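Long-range contacts in microbial collagenase (Bacillus anthracis, PDB 5SV5), which probably degrades collagen as a metallopeptidase, this fragment being its pre-peptidase C-terminal domain, an all-beta module that may assist in binding the substrate: residues 19-24 with 95-100; 42-47 with 72-77; 47-52 with 90-95; 53-58 with 86-91. All coordinates share one frame; numbering follows the deposited sequence. Where two conformers were deposited one is given.

Overall arrangement
The four contacts follow antiparallel strand pairs of one all-beta domain. Contacts 3 and 4 are successive parts of the pairing between strands 51-57 and 84-92, and they share Val90 and Tyr91; their centres lie about 15 Å apart. Contact 2 pairs strands 37-45 and 74-81, and its Ile75 O accepts a bond from Trp53 NE1 of contact 4. Contact 1 holds two residues of a paired sodium site. Its centre is about 7 Å from that of contact 3, and Lys92 NZ bonds to Leu20 O and Gly22 O between them. Contact 2 carries a separate sodium ion on Asn73. The peptidase active site is not part of this fragment.

Contact 1: residues 19-24 with 95-100; sequences SLIGGD and NGDGTY. With NA (sodium ion), chain B; NA (sodium ion), chain D.
Leu20 and Tyr100 meet obliquely, with Leu20 CG 4.0 Å from Tyr100 CE2. On the other face of the sheet Ser19 CB lies 4.0 Å from Thr99 CG2. Asp97 CG is anti to its carbonyl carbon (chi1 -71°), and Asp97 OD1 takes the N-H of Gly22 N at 2.7 Å. The donor comes from above the carboxylate plane. Leu20 N bonds almost straight to Gly98 O at 2.8 Å; the return bond from Gly98 N to Leu20 O is weak. A type II' turn from Ile21 to Asp24 then brings the Asp24 carboxylate to two sodium ions. Asp24 OD2 and Ser19 O bind the same ion, each at 2.3 Å; Asp24 OD1 binds the second ion. Asp27 joins both sites and Thr26 the second. Tyr100 OH also bonds to Asp27. Strand 14-20 is an outermost strand of the sheet. Strand 98-104 separates it from 37-45, and Leu20 and Tyr100 both pack on Met51 of strand 51-57.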
loop_
_atom_site.group_PDB
_atom_site.type_symbol
_atom_site.label_atom_id
_atom_site.label_comp_id
_atom_site.label_asym_id
_atom_site.label_seq_id
_atom_site.Cartn_x
_atom_site.Cartn_y
_atom_site.Cartn_z
ATOM N N SER A 19 -2.423 -11.334 -0.321
ATOM C CA SER A 19 -3.174 -11.847 0.798
ATOM C C SER A 19 -2.451 -11.537 2.086
ATOM O O SER A 19 -1.224 -11.356 2.115
ATOM C CB SER A 19 -3.431 -13.346 0.665
ATOM O OG SER A 19 -2.228 -14.062 0.751
ATOM N N LEU A 20 -3.240 -11.483 3.160
ATOM C CA LEU A 20 -2.749 -11.257 4.519
ATOM C C LEU A 20 -3.385 -12.347 5.378
ATOM O O LEU A 20 -4.324 -12.103 6.137
ATOM C CB LEU A 20 -3.092 -9.850 5.013
ATOM C CG LEU A 20 -2.485 -8.701 4.190
ATOM C CD1 LEU A 20 -3.095 -7.379 4.622
ATOM C CD2 LEU A 20 -0.972 -8.642 4.302
ATOM N N ILE A 21 -2.847 -13.552 5.269
ATOM C CA ILE A 21 -3.401 -14.724 5.930
ATOM C C ILE A 21 -2.487 -15.142 7.074
ATOM O O ILE A 21 -1.261 -15.227 6.914
ATOM C CB ILE A 21 -3.611 -15.847 4.886
ATOM C CG1 ILE A 21 -4.731 -15.420 3.923
ATOM C CG2 ILE A 21 -3.912 -17.184 5.557
ATOM C CD1 ILE A 21 -4.804 -16.242 2.656
ATOM N N GLY A 22 -3.081 -15.387 8.237
ATOM C CA GLY A 22 -2.325 -15.844 9.395
ATOM C C GLY A 22 -1.311 -14.819 9.852
ATOM O O GLY A 22 -1.631 -13.639 10.007
ATOM N N GLY A 23 -0.080 -15.276 10.048
ATOM C CA GLY A 23 1.012 -14.429 10.477
ATOM C C GLY A 23 1.565 -13.485 9.432
ATOM O O GLY A 23 2.463 -12.695 9.747
ATOM N N ASP A 24 1.070 -13.573 8.192
ATOM C CA ASP A 24 1.481 -12.633 7.142
ATOM C C ASP A 24 0.625 -11.377 7.297
ATOM O O ASP A 24 -0.499 -11.303 6.784
ATOM C CB ASP A 24 1.298 -13.252 5.762
ATOM C CG ASP A 24 1.796 -12.370 4.659
ATOM O OD1 ASP A 24 2.686 -11.514 4.912
ATOM O OD2 ASP A 24 1.359 -12.585 3.505
ATOM N N ASN A 95 -7.258 -9.641 13.754
ATOM C CA ASN A 95 -6.997 -11.075 13.550
ATOM C C ASN A 95 -7.678 -11.724 12.329
ATOM O O ASN A 95 -7.689 -12.948 12.214
ATOM C CB ASN A 95 -7.332 -11.853 14.838
ATOM C CG ASN A 95 -6.370 -11.543 15.977
ATOM O OD1 ASN A 95 -5.162 -11.423 15.769
ATOM N ND2 ASN A 95 -6.897 -11.437 17.191
ATOM N N GLY A 96 -8.210 -10.928 11.411
ATOM C CA GLY A 96 -8.829 -11.492 10.218
ATOM C C GLY A 96 -7.848 -12.018 9.180
ATOM O O GLY A 96 -6.700 -11.603 9.138
ATOM N N ASP A 97 -8.321 -12.950 8.359
ATOM C CA ASP A 97 -7.601 -13.442 7.190
ATOM C C ASP A 97 -8.327 -12.917 5.954
ATOM O O ASP A 97 -9.551 -13.059 5.820
ATOM C CB ASP A 97 -7.596 -14.965 7.153
ATOM C CG ASP A 97 -6.707 -15.582 8.214
ATOM O OD1 ASP A 97 -5.753 -14.927 8.670
ATOM O OD2 ASP A 97 -6.956 -16.749 8.571
ATOM N N GLY A 98 -7.578 -12.340 5.028
ATOM C CA GLY A 98 -8.217 -11.812 3.837
ATOM C C GLY A 98 -7.267 -11.652 2.688
ATOM O O GLY A 98 -6.051 -11.721 2.825
ATOM N N THR A 99 -7.867 -11.482 1.528
ATOM C CA THR A 99 -7.193 -11.182 0.285
ATOM C C THR A 99 -7.476 -9.735 -0.101
ATOM O O THR A 99 -8.443 -9.122 0.396
ATOM C CB THR A 99 -7.682 -12.119 -0.829
ATOM O OG1 THR A 99 -9.104 -12.029 -0.910
ATOM C CG2 THR A 99 -7.286 -13.565 -0.536
ATOM N N TYR A 100 -6.666 -9.194 -1.005
ATOM C CA TYR A 100 -6.875 -7.825 -1.446
ATOM C C TYR A 100 -6.403 -7.660 -2.881
ATOM O O TYR A 100 -5.629 -8.481 -3.399
ATOM C CB TYR A 100 -6.167 -6.813 -0.507
ATOM C CG TYR A 100 -4.654 -6.882 -0.534
ATOM C CD1 TYR A 100 -3.920 -6.214 -1.521
ATOM C CD2 TYR A 100 -3.952 -7.656 0.376
ATOM C CE1 TYR A 100 -2.541 -6.293 -1.566
ATOM C CE2 TYR A 100 -2.564 -7.732 0.345
ATOM C CZ TYR A 100 -1.863 -7.059 -0.640
ATOM O OH TYR A 100 -0.488 -7.114 -0.700
HETATM NA NA NA B . 1.005 -11.305 1.585
HETATM NA NA NA D . 3.825 -10.220 3.435
HETATM O O HOH W 1 0.438 -11.390 -0.736
HETATM O O HOH W 2 4.303 -12.164 2.080
HETATM O O HOH W 3 2.314 -13.091 0.591
HETATM O O HOH W 4 6.037 -9.340 3.076
#

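Contact 2: residues 42-47 with 72-77; sequences SVLNEY and GNHIEA. With NA (sodium ion), chain C.
An antiparallel pair of strands in the beta domain joins Val43 to Ile75 and Leu44 to His74, next to a turn that holds a sodium ion. Val43 and Ile75 exchange two backbone hydrogen bonds, and Asn45 N adds a nearly straight one to Asn73 O at 2.9 Å. Leu44 CD2 sits over the centre of the His74 ring, 3.4 Å from its centroid, a CH-pi contact. The two side chains lie side by side and point the same way. Ser42 OG, anti to its backbone N (chi1 177°), donates at 2.7 Å to OE2 of one Glu76 conformer. His74 ND1 donates to Asn73 OD1 at 2.9 Å, with the acceptor in the ring plane and the donor above the amide plane. The same Asn73 OD1 binds the sodium at 2.4 Å; five waters complete its shell. On the opposite face Ile75 CD1 reaches Asn45 CB at 3.9 Å. Strand 98-104 flanks 37-45 on its other edge, strand 66-71 flanks 74-81, and Val43 packs against Met51 and Trp53 of strand 51-57.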
loop_
_atom_site.group_PDB
_atom_site.type_symbol
_atom_site.label_atom_id
_atom_site.label_comp_id
_atom_site.label_asym_id
_atom_site.label_seq_id
_atom_site.Cartn_x
_atom_site.Cartn_y
_atom_site.Cartn_z
ATOM N N SER A 42 -5.429 2.444 -4.549
ATOM C CA SER A 42 -6.662 1.845 -4.090
ATOM C C SER A 42 -6.433 0.383 -3.764
ATOM O O SER A 42 -5.890 -0.357 -4.584
ATOM C CB SER A 42 -7.715 1.970 -5.195
ATOM O OG SER A 42 -8.931 1.359 -4.869
ATOM N N VAL A 43 -6.855 -0.023 -2.573
ATOM C CA VAL A 43 -6.815 -1.419 -2.153
ATOM C C VAL A 43 -8.237 -1.884 -1.896
ATOM O O VAL A 43 -8.964 -1.259 -1.127
ATOM C CB VAL A 43 -5.945 -1.609 -0.895
ATOM C CG1 VAL A 43 -6.062 -3.029 -0.353
ATOM C CG2 VAL A 43 -4.488 -1.275 -1.217
ATOM N N LEU A 44 -8.630 -2.970 -2.558
ATOM C CA LEU A 44 -9.942 -3.580 -2.347
ATOM C C LEU A 44 -9.778 -4.642 -1.266
ATOM O O LEU A 44 -9.043 -5.619 -1.433
ATOM C CB LEU A 44 -10.478 -4.187 -3.645
ATOM C CG LEU A 44 -10.575 -3.178 -4.803
ATOM C CD1 LEU A 44 -11.085 -3.844 -6.072
ATOM C CD2 LEU A 44 -11.345 -1.919 -4.459
ATOM N N ASN A 45 -10.471 -4.419 -0.153
ATOM C CA ASN A 45 -10.431 -5.267 1.042
ATOM C C ASN A 45 -11.510 -6.325 0.856
ATOM O O ASN A 45 -12.659 -6.154 1.286
ATOM C CB ASN A 45 -10.673 -4.366 2.254
ATOM C CG ASN A 45 -10.692 -5.091 3.572
ATOM O OD1 ASN A 45 -10.418 -6.291 3.676
ATOM N ND2 ASN A 45 -11.022 -4.343 4.611
ATOM N N GLU A 46 -11.148 -7.418 0.185
ATOM C CA GLU A 46 -12.138 -8.362 -0.322
ATOM C C GLU A 46 -12.943 -9.063 0.762
ATOM O O GLU A 46 -14.115 -9.369 0.540
ATOM C CB GLU A 46 -11.466 -9.366 -1.265
ATOM C CG GLU A 46 -10.826 -8.699 -2.483
ATOM C CD GLU A 46 -10.226 -9.668 -3.485
ATOM O OE1 GLU A 46 -9.922 -10.833 -3.121
ATOM O OE2 GLU A 46 -10.060 -9.256 -4.655
ATOM N N TYR A 47 -12.329 -9.339 1.904
ATOM C CA TYR A 47 -13.011 -10.026 3.011
ATOM C C TYR A 47 -13.377 -9.098 4.160
ATOM O O TYR A 47 -13.881 -9.555 5.184
ATOM C CB TYR A 47 -12.192 -11.244 3.478
ATOM C CG TYR A 47 -12.341 -12.399 2.524
ATOM C CD1 TYR A 47 -11.609 -12.455 1.349
ATOM C CD2 TYR A 47 -13.285 -13.396 2.750
ATOM C CE1 TYR A 47 -11.796 -13.485 0.435
ATOM C CE2 TYR A 47 -13.477 -14.433 1.850
ATOM C CZ TYR A 47 -12.730 -14.475 0.694
ATOM O OH TYR A 47 -12.907 -15.507 -0.204
ATOM N N GLY A 72 -16.223 1.879 2.490
ATOM C CA GLY A 72 -16.655 0.488 2.303
ATOM C C GLY A 72 -15.423 -0.416 2.139
ATOM O O GLY A 72 -14.469 -0.319 2.914
ATOM N N ASN A 73 -15.432 -1.249 1.096
ATOM C CA ASN A 73 -14.311 -2.156 0.782
ATOM C C ASN A 73 -13.156 -1.476 0.065
ATOM O O ASN A 73 -12.155 -2.118 -0.167
ATOM C CB ASN A 73 -14.775 -3.380 -0.073
ATOM C CG ASN A 73 -15.188 -2.996 -1.491
ATOM O OD1 ASN A 73 -15.783 -1.938 -1.722
ATOM N ND2 ASN A 73 -14.887 -3.867 -2.455
ATOM N N HIS A 74 -13.301 -0.213 -0.322
ATOM C CA HIS A 74 -12.243 0.512 -1.028
ATOM C C HIS A 74 -11.415 1.303 -0.036
ATOM O O HIS A 74 -11.949 2.141 0.669
ATOM C CB HIS A 74 -12.852 1.512 -2.028
ATOM C CG HIS A 74 -13.339 0.926 -3.317
ATOM N ND1 HIS A 74 -14.342 -0.007 -3.396
ATOM C CD2 HIS A 74 -12.985 1.201 -4.595
ATOM C CE1 HIS A 74 -14.570 -0.303 -4.663
ATOM N NE2 HIS A 74 -13.758 0.419 -5.410
ATOM N N ILE A 75 -10.109 1.076 -0.006
ATOM C CA ILE A 75 -9.203 1.793 0.892
ATOM C C ILE A 75 -8.316 2.636 -0.041
ATOM O O ILE A 75 -7.444 2.077 -0.719
ATOM C CB ILE A 75 -8.391 0.841 1.769
ATOM C CG1 ILE A 75 -9.311 -0.142 2.515
ATOM C CG2 ILE A 75 -7.528 1.642 2.718
ATOM C CD1 ILE A 75 -8.565 -1.255 3.205
ATOM N N GLU A 76 -8.591 3.942 -0.139
ATOM C CA GLU A 76 -8.023 4.740 -1.229
ATOM C C GLU A 76 -7.439 6.067 -0.798
ATOM O O GLU A 76 -7.646 6.556 0.326
ATOM C CB GLU A 76 -9.097 5.028 -2.320
ATOM C CG GLU A 76 -9.930 3.829 -2.731
ATOM C CD GLU A 76 -10.848 4.085 -3.924
ATOM O OE1 GLU A 76 -11.753 4.960 -3.858
ATOM O OE2 GLU A 76 -10.689 3.376 -4.933
ATOM N N ALA A 77 -6.715 6.644 -1.754
ATOM C CA ALA A 77 -6.215 8.020 -1.703
ATOM C C ALA A 77 -5.891 8.462 -3.126
ATOM O O ALA A 77 -5.504 7.647 -3.964
ATOM C CB ALA A 77 -4.968 8.145 -0.848
HETATM NA NA NA C . -17.936 -1.030 -2.200
HETATM O O HOH W 5 -12.229 -1.638 4.230
HETATM O O HOH W 6 -18.342 -1.591 0.151
HETATM O O HOH W 7 -17.753 -1.037 -4.616
HETATM O O HOH W 8 -20.128 -0.021 -2.414
HETATM O O HOH W 9 -18.893 -3.558 -2.542
HETATM O O HOH W 10 -16.716 0.996 -1.834
#

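Contact 3: residues 47-52 with 90-95; sequences YGIGMT and VYKYDN
This contact ends the antiparallel pairing of strands 51-57 and 84-92, where Gly50 centres an inverse gamma turn under the Tyr93 ring. Gly50 O accepts the Tyr93 N-H at 2.8 Å. The same oxygen lies 3.4 Å above the ring plane, over its centre. Gly50 CA faces the ring too, 3.9 Å from its centroid. Tyr93 CG stands between its backbone N and carbonyl carbon (chi1 52°), and the ring lies over the glycine. Gly50 N makes a weak bond to Asp94 OD1, which also accepts from Gly96 N. Further along, Thr52 and Tyr91 exchange two backbone bonds. Their side chains run side by side, and Thr52 CG2 comes 3.4 Å from Tyr91 CZ. On the other face, selenomethionine Met51 bends at chi3 (-65°) and its CE meets Val90 CG1 at 3.4 Å, a close methyl-methyl approach. Lys92 extends from CG to NZ past Ile49, whose CD1 is 4.0 Å from Lys92 CB. Its NZ donates to Leu20 O, Gly22 O and Gly96 O, so the ammonium ties three backbone carbonyls. Such is the end of an antiparallel ladder, whose last bridge, Met51 with Lys92, gives way to a gamma turn.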
loop_
_atom_site.group_PDB
_atom_site.type_symbol
_atom_site.label_atom_id
_atom_site.label_comp_id
_atom_site.label_asym_id
_atom_site.label_seq_id
_atom_site.Cartn_x
_atom_site.Cartn_y
_atom_site.Cartn_z
ATOM N N TYR A 47 -12.329 -9.339 1.904
ATOM C CA TYR A 47 -13.011 -10.026 3.011
ATOM C C TYR A 47 -13.377 -9.098 4.160
ATOM O O TYR A 47 -13.881 -9.555 5.184
ATOM C CB TYR A 47 -12.192 -11.244 3.478
ATOM C CG TYR A 47 -12.341 -12.399 2.524
ATOM C CD1 TYR A 47 -11.609 -12.455 1.349
ATOM C CD2 TYR A 47 -13.285 -13.396 2.750
ATOM C CE1 TYR A 47 -11.796 -13.485 0.435
ATOM C CE2 TYR A 47 -13.477 -14.433 1.850
ATOM C CZ TYR A 47 -12.730 -14.475 0.694
ATOM O OH TYR A 47 -12.907 -15.507 -0.204
ATOM N N GLY A 48 -13.172 -7.791 3.990
ATOM C CA GLY A 48 -13.616 -6.835 4.995
ATOM C C GLY A 48 -12.922 -6.988 6.325
ATOM O O GLY A 48 -13.552 -6.818 7.361
ATOM N N ILE A 49 -11.620 -7.288 6.301
ATOM C CA ILE A 49 -10.851 -7.430 7.533
ATOM C C ILE A 49 -10.340 -6.066 7.995
ATOM O O ILE A 49 -10.533 -5.039 7.330
ATOM C CB ILE A 49 -9.671 -8.436 7.361
ATOM C CG1 ILE A 49 -8.585 -7.914 6.400
ATOM C CG2 ILE A 49 -10.202 -9.788 6.897
ATOM C CD1 ILE A 49 -7.305 -8.718 6.431
ATOM N N GLY A 50 -9.709 -6.046 9.159
ATOM C CA GLY A 50 -9.116 -4.804 9.676
ATOM C C GLY A 50 -7.771 -4.586 9.025
ATOM O O GLY A 50 -6.753 -5.055 9.537
HETATM N N MSE A 51 -7.768 -3.901 7.889
HETATM C CA MSE A 51 -6.536 -3.636 7.125
HETATM C C MSE A 51 -6.549 -2.224 6.582
HETATM O O MSE A 51 -7.604 -1.571 6.489
HETATM C CB MSE A 51 -6.331 -4.688 6.024
HETATM C CG MSE A 51 -7.403 -4.552 4.935
HETATM SE SE MSE A 51 -7.026 -5.730 3.389
HETATM C CE MSE A 51 -5.374 -4.826 2.844
ATOM N N THR A 52 -5.363 -1.754 6.224
ATOM C CA THR A 52 -5.205 -0.428 5.666
ATOM C C THR A 52 -3.894 -0.370 4.889
ATOM O O THR A 52 -3.241 -1.396 4.681
ATOM C CB THR A 52 -5.303 0.651 6.765
ATOM O OG1 THR A 52 -5.440 1.931 6.156
ATOM C CG2 THR A 52 -4.117 0.628 7.699
ATOM N N VAL A 90 0.976 -2.384 2.906
ATOM C CA VAL A 90 -0.405 -2.869 2.966
ATOM C C VAL A 90 -0.439 -3.861 4.121
ATOM O O VAL A 90 0.296 -4.856 4.095
ATOM C CB VAL A 90 -0.822 -3.525 1.637
ATOM C CG1 VAL A 90 -2.247 -4.041 1.731
ATOM C CG2 VAL A 90 -0.636 -2.562 0.467
ATOM N N TYR A 91 -1.247 -3.600 5.146
ATOM C CA TYR A 91 -1.118 -4.385 6.363
ATOM C C TYR A 91 -2.435 -4.524 7.098
ATOM O O TYR A 91 -3.356 -3.721 6.929
ATOM C CB TYR A 91 -0.034 -3.779 7.282
ATOM C CG TYR A 91 -0.386 -2.439 7.900
ATOM C CD1 TYR A 91 -0.176 -1.249 7.214
ATOM C CD2 TYR A 91 -0.938 -2.376 9.163
ATOM C CE1 TYR A 91 -0.484 -0.029 7.788
ATOM C CE2 TYR A 91 -1.258 -1.163 9.748
ATOM C CZ TYR A 91 -1.027 0.012 9.057
ATOM O OH TYR A 91 -1.329 1.239 9.612
ATOM N N LYS A 92 -2.499 -5.550 7.935
ATOM C CA LYS A 92 -3.652 -5.768 8.791
ATOM C C LYS A 92 -3.304 -5.486 10.251
ATOM O O LYS A 92 -2.183 -5.679 10.710
ATOM C CB LYS A 92 -4.280 -7.149 8.609
ATOM C CG LYS A 92 -3.379 -8.318 8.953
ATOM C CD LYS A 92 -4.111 -9.640 8.816
ATOM C CE LYS A 92 -3.201 -10.805 9.177
ATOM N NZ LYS A 92 -3.880 -12.113 9.010
ATOM N N TYR A 93 -4.323 -5.024 10.972
ATOM C CA TYR A 93 -4.205 -4.668 12.391
ATOM C C TYR A 93 -5.164 -5.456 13.285
ATOM O O TYR A 93 -5.219 -5.199 14.487
ATOM C CB TYR A 93 -4.403 -3.148 12.597
ATOM C CG TYR A 93 -5.667 -2.606 11.965
ATOM C CD1 TYR A 93 -6.910 -2.783 12.578
ATOM C CD2 TYR A 93 -5.634 -1.934 10.751
ATOM C CE1 TYR A 93 -8.078 -2.315 11.993
ATOM C CE2 TYR A 93 -6.797 -1.464 10.162
ATOM C CZ TYR A 93 -8.013 -1.652 10.796
ATOM O OH TYR A 93 -9.162 -1.199 10.191
ATOM N N ASP A 94 -5.946 -6.367 12.717
ATOM C CA ASP A 94 -6.799 -7.250 13.532
ATOM C C ASP A 94 -6.499 -8.710 13.183
ATOM O O ASP A 94 -5.586 -8.979 12.401
ATOM C CB ASP A 94 -8.302 -6.869 13.458
ATOM C CG ASP A 94 -9.007 -7.298 12.172
ATOM O OD1 ASP A 94 -8.370 -7.844 11.250
ATOM O OD2 ASP A 94 -10.240 -7.046 12.104
ATOM N N ASN A 95 -7.258 -9.641 13.754
ATOM C CA ASN A 95 -6.997 -11.075 13.550
ATOM C C ASN A 95 -7.678 -11.724 12.329
ATOM O O ASN A 95 -7.689 -12.948 12.214
ATOM C CB ASN A 95 -7.332 -11.853 14.838
ATOM C CG ASN A 95 -6.370 -11.543 15.977
ATOM O OD1 ASN A 95 -5.162 -11.423 15.769
ATOM N ND2 ASN A 95 -6.897 -11.437 17.191
#

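Contact 4: residues 53-58 with 86-91; sequences WVLHHE and YYLYVY
Tyr86 and His57 form a non-hydrogen-bonded antiparallel residue pair between strands 84-92 and 51-57. From Tyr86 CB, which lies 3.8 Å from His56 O and close to Leu55 CD1, the chain leaves with CG anti to the carbonyl carbon (chi1 -74°); CG stays near His56 O. CD2 meets Leu55 CD2 at 3.7 Å. CE2 lies against His57 CB at 3.8 Å. CE1 approaches His57 CD2. CZ meets His57 CD2 at 3.5 Å, and OH is near the same carbon. The His57 ring turns its edge to the Tyr86 face in a T-shaped stack, with centroids 5.0 Å apart and planes at 87°. Beyond the pair, Tyr86 OH bonds to Lys82 O and His57 NE2 to Pro83 O.

The two are adjacent antiparallel strands, between 26-33 and 66-71, in the sheet of this pre-peptidase C-terminal domain. Val54 and Tyr89 exchange two backbone bonds, as do His56 and Tyr87. Side chains alternate between faces. On the face of Tyr86, Leu88 CD1 approaches Trp53 CE3 obliquely at 3.5 Å, and Leu55 CD1 packs on Leu88 CB. Trp53 NE1 reaches Ile75 O. On the other face His56 and Tyr89 cross at about a right angle: Tyr89 CE1 lies at the edge of the His56 ring, 3.9 Å from CD2. His56 ND1 bonds to Asp60 O. Val54 fits between Tyr89 and Tyr91, its CG2 touching Tyr89 CB and Tyr91 CE1.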
loop_
_atom_site.group_PDB
_atom_site.type_symbol
_atom_site.label_atom_id
_atom_site.label_comp_id
_atom_site.label_asym_id
_atom_site.label_seq_id
_atom_site.Cartn_x
_atom_site.Cartn_y
_atom_site.Cartn_z
ATOM N N TRP A 53 -3.516 0.824 4.440
ATOM C CA TRP A 53 -2.200 1.007 3.861
ATOM C C TRP A 53 -1.670 2.392 4.214
ATOM O O TRP A 53 -2.444 3.331 4.469
ATOM C CB TRP A 53 -2.190 0.781 2.333
ATOM C CG TRP A 53 -3.015 1.727 1.506
ATOM C CD1 TRP A 53 -4.248 1.477 0.993
ATOM C CD2 TRP A 53 -2.661 3.053 1.080
ATOM N NE1 TRP A 53 -4.699 2.565 0.273
ATOM C CE2 TRP A 53 -3.743 3.551 0.319
ATOM C CE3 TRP A 53 -1.537 3.869 1.269
ATOM C CZ2 TRP A 53 -3.733 4.839 -0.242
ATOM C CZ3 TRP A 53 -1.545 5.148 0.735
ATOM C CH2 TRP A 53 -2.630 5.619 -0.017
ATOM N N VAL A 54 -0.343 2.501 4.248
ATOM C CA VAL A 54 0.345 3.774 4.423
ATOM C C VAL A 54 1.496 3.839 3.411
ATOM O O VAL A 54 2.044 2.808 3.005
ATOM C CB VAL A 54 0.862 4.007 5.859
ATOM C CG1 VAL A 54 -0.269 4.051 6.857
ATOM C CG2 VAL A 54 1.929 3.003 6.276
ATOM N N LEU A 55 1.862 5.055 3.027
ATOM C CA LEU A 55 2.878 5.298 2.012
ATOM C C LEU A 55 3.931 6.257 2.528
ATOM O O LEU A 55 3.579 7.302 3.097
ATOM C CB LEU A 55 2.215 5.917 0.776
ATOM C CG LEU A 55 3.117 6.192 -0.427
ATOM C CD1 LEU A 55 3.476 4.907 -1.145
ATOM C CD2 LEU A 55 2.445 7.175 -1.379
ATOM N N HIS A 56 5.208 5.932 2.312
ATOM C CA HIS A 56 6.305 6.826 2.620
ATOM C C HIS A 56 7.140 7.108 1.383
ATOM O O HIS A 56 7.512 6.187 0.652
ATOM C CB HIS A 56 7.249 6.234 3.686
ATOM C CG HIS A 56 6.631 6.103 5.033
ATOM N ND1 HIS A 56 6.560 7.154 5.912
ATOM C CD2 HIS A 56 6.036 5.060 5.650
ATOM C CE1 HIS A 56 5.950 6.757 7.016
ATOM N NE2 HIS A 56 5.608 5.493 6.876
ATOM N N HIS A 57 7.459 8.382 1.171
ATOM C CA HIS A 57 8.546 8.739 0.262
ATOM C C HIS A 57 9.858 8.353 0.962
ATOM O O HIS A 57 9.955 8.485 2.190
ATOM C CB HIS A 57 8.486 10.238 -0.013
ATOM C CG HIS A 57 9.475 10.727 -1.023
ATOM N ND1 HIS A 57 10.734 11.129 -0.688
ATOM C CD2 HIS A 57 9.356 10.925 -2.354
ATOM C CE1 HIS A 57 11.365 11.528 -1.772
ATOM N NE2 HIS A 57 10.551 11.413 -2.798
ATOM N N GLU A 58 10.830 7.855 0.181
ATOM C CA GLU A 58 12.141 7.384 0.678
ATOM C C GLU A 58 12.778 8.310 1.708
ATOM O O GLU A 58 13.450 7.897 2.652
ATOM C CB GLU A 58 13.144 7.220 -0.517
ATOM C CG GLU A 58 13.362 8.467 -1.393
ATOM C CD GLU A 58 14.351 8.269 -2.534
ATOM O OE1 GLU A 58 14.018 8.625 -3.693
ATOM O OE2 GLU A 58 15.472 7.783 -2.283
ATOM N N TYR A 86 9.230 5.397 -3.471
ATOM C CA TYR A 86 8.210 5.240 -2.451
ATOM C C TYR A 86 8.156 3.807 -1.936
ATOM O O TYR A 86 8.430 2.850 -2.676
ATOM C CB TYR A 86 6.826 5.578 -3.037
ATOM C CG TYR A 86 6.622 7.050 -3.253
ATOM C CD1 TYR A 86 7.108 7.682 -4.393
ATOM C CD2 TYR A 86 5.971 7.828 -2.306
ATOM C CE1 TYR A 86 6.947 9.051 -4.581
ATOM C CE2 TYR A 86 5.781 9.187 -2.491
ATOM C CZ TYR A 86 6.273 9.792 -3.631
ATOM O OH TYR A 86 6.089 11.156 -3.791
ATOM N N TYR A 87 7.764 3.687 -0.669
ATOM C CA TYR A 87 7.488 2.412 -0.027
ATOM C C TYR A 87 6.030 2.441 0.419
ATOM O O TYR A 87 5.598 3.367 1.109
ATOM C CB TYR A 87 8.410 2.164 1.158
ATOM C CG TYR A 87 9.850 2.030 0.749
ATOM C CD1 TYR A 87 10.311 0.881 0.113
ATOM C CD2 TYR A 87 10.755 3.050 0.989
ATOM C CE1 TYR A 87 11.633 0.761 -0.274
ATOM C CE2 TYR A 87 12.083 2.935 0.618
ATOM C CZ TYR A 87 12.515 1.787 -0.014
ATOM O OH TYR A 87 13.829 1.655 -0.396
ATOM N N LEU A 88 5.283 1.437 -0.030
ATOM C CA LEU A 88 3.861 1.268 0.261
ATOM C C LEU A 88 3.698 0.027 1.135
ATOM O O LEU A 88 4.122 -1.073 0.758
ATOM C CB LEU A 88 3.103 1.096 -1.058
ATOM C CG LEU A 88 1.624 0.725 -0.947
ATOM C CD1 LEU A 88 0.813 1.809 -0.248
ATOM C CD2 LEU A 88 1.053 0.431 -2.316
ATOM N N TYR A 89 3.063 0.207 2.293
ATOM C CA TYR A 89 2.841 -0.868 3.259
ATOM C C TYR A 89 1.353 -1.168 3.307
ATOM O O TYR A 89 0.563 -0.298 3.672
ATOM C CB TYR A 89 3.327 -0.442 4.657
ATOM C CG TYR A 89 4.800 -0.111 4.677
ATOM C CD1 TYR A 89 5.271 1.147 4.297
ATOM C CD2 TYR A 89 5.737 -1.058 5.050
ATOM C CE1 TYR A 89 6.624 1.434 4.264
ATOM C CE2 TYR A 89 7.096 -0.776 5.022
ATOM C CZ TYR A 89 7.527 0.471 4.621
ATOM O OH TYR A 89 8.860 0.772 4.584
ATOM N N VAL A 90 0.976 -2.384 2.906
ATOM C CA VAL A 90 -0.405 -2.869 2.966
ATOM C C VAL A 90 -0.439 -3.861 4.121
ATOM O O VAL A 90 0.296 -4.856 4.095
ATOM C CB VAL A 90 -0.822 -3.525 1.637
ATOM C CG1 VAL A 90 -2.247 -4.041 1.731
ATOM C CG2 VAL A 90 -0.636 -2.562 0.467
ATOM N N TYR A 91 -1.247 -3.600 5.146
ATOM C CA TYR A 91 -1.118 -4.385 6.363
ATOM C C TYR A 91 -2.435 -4.524 7.098
ATOM O O TYR A 91 -3.356 -3.721 6.929
ATOM C CB TYR A 91 -0.034 -3.779 7.282
ATOM C CG TYR A 91 -0.386 -2.439 7.900
ATOM C CD1 TYR A 91 -0.176 -1.249 7.214
ATOM C CD2 TYR A 91 -0.938 -2.376 9.163
ATOM C CE1 TYR A 91 -0.484 -0.029 7.788
ATOM C CE2 TYR A 91 -1.258 -1.163 9.748
ATOM C CZ TYR A 91 -1.027 0.012 9.057
ATOM O OH TYR A 91 -1.329 1.239 9.612
#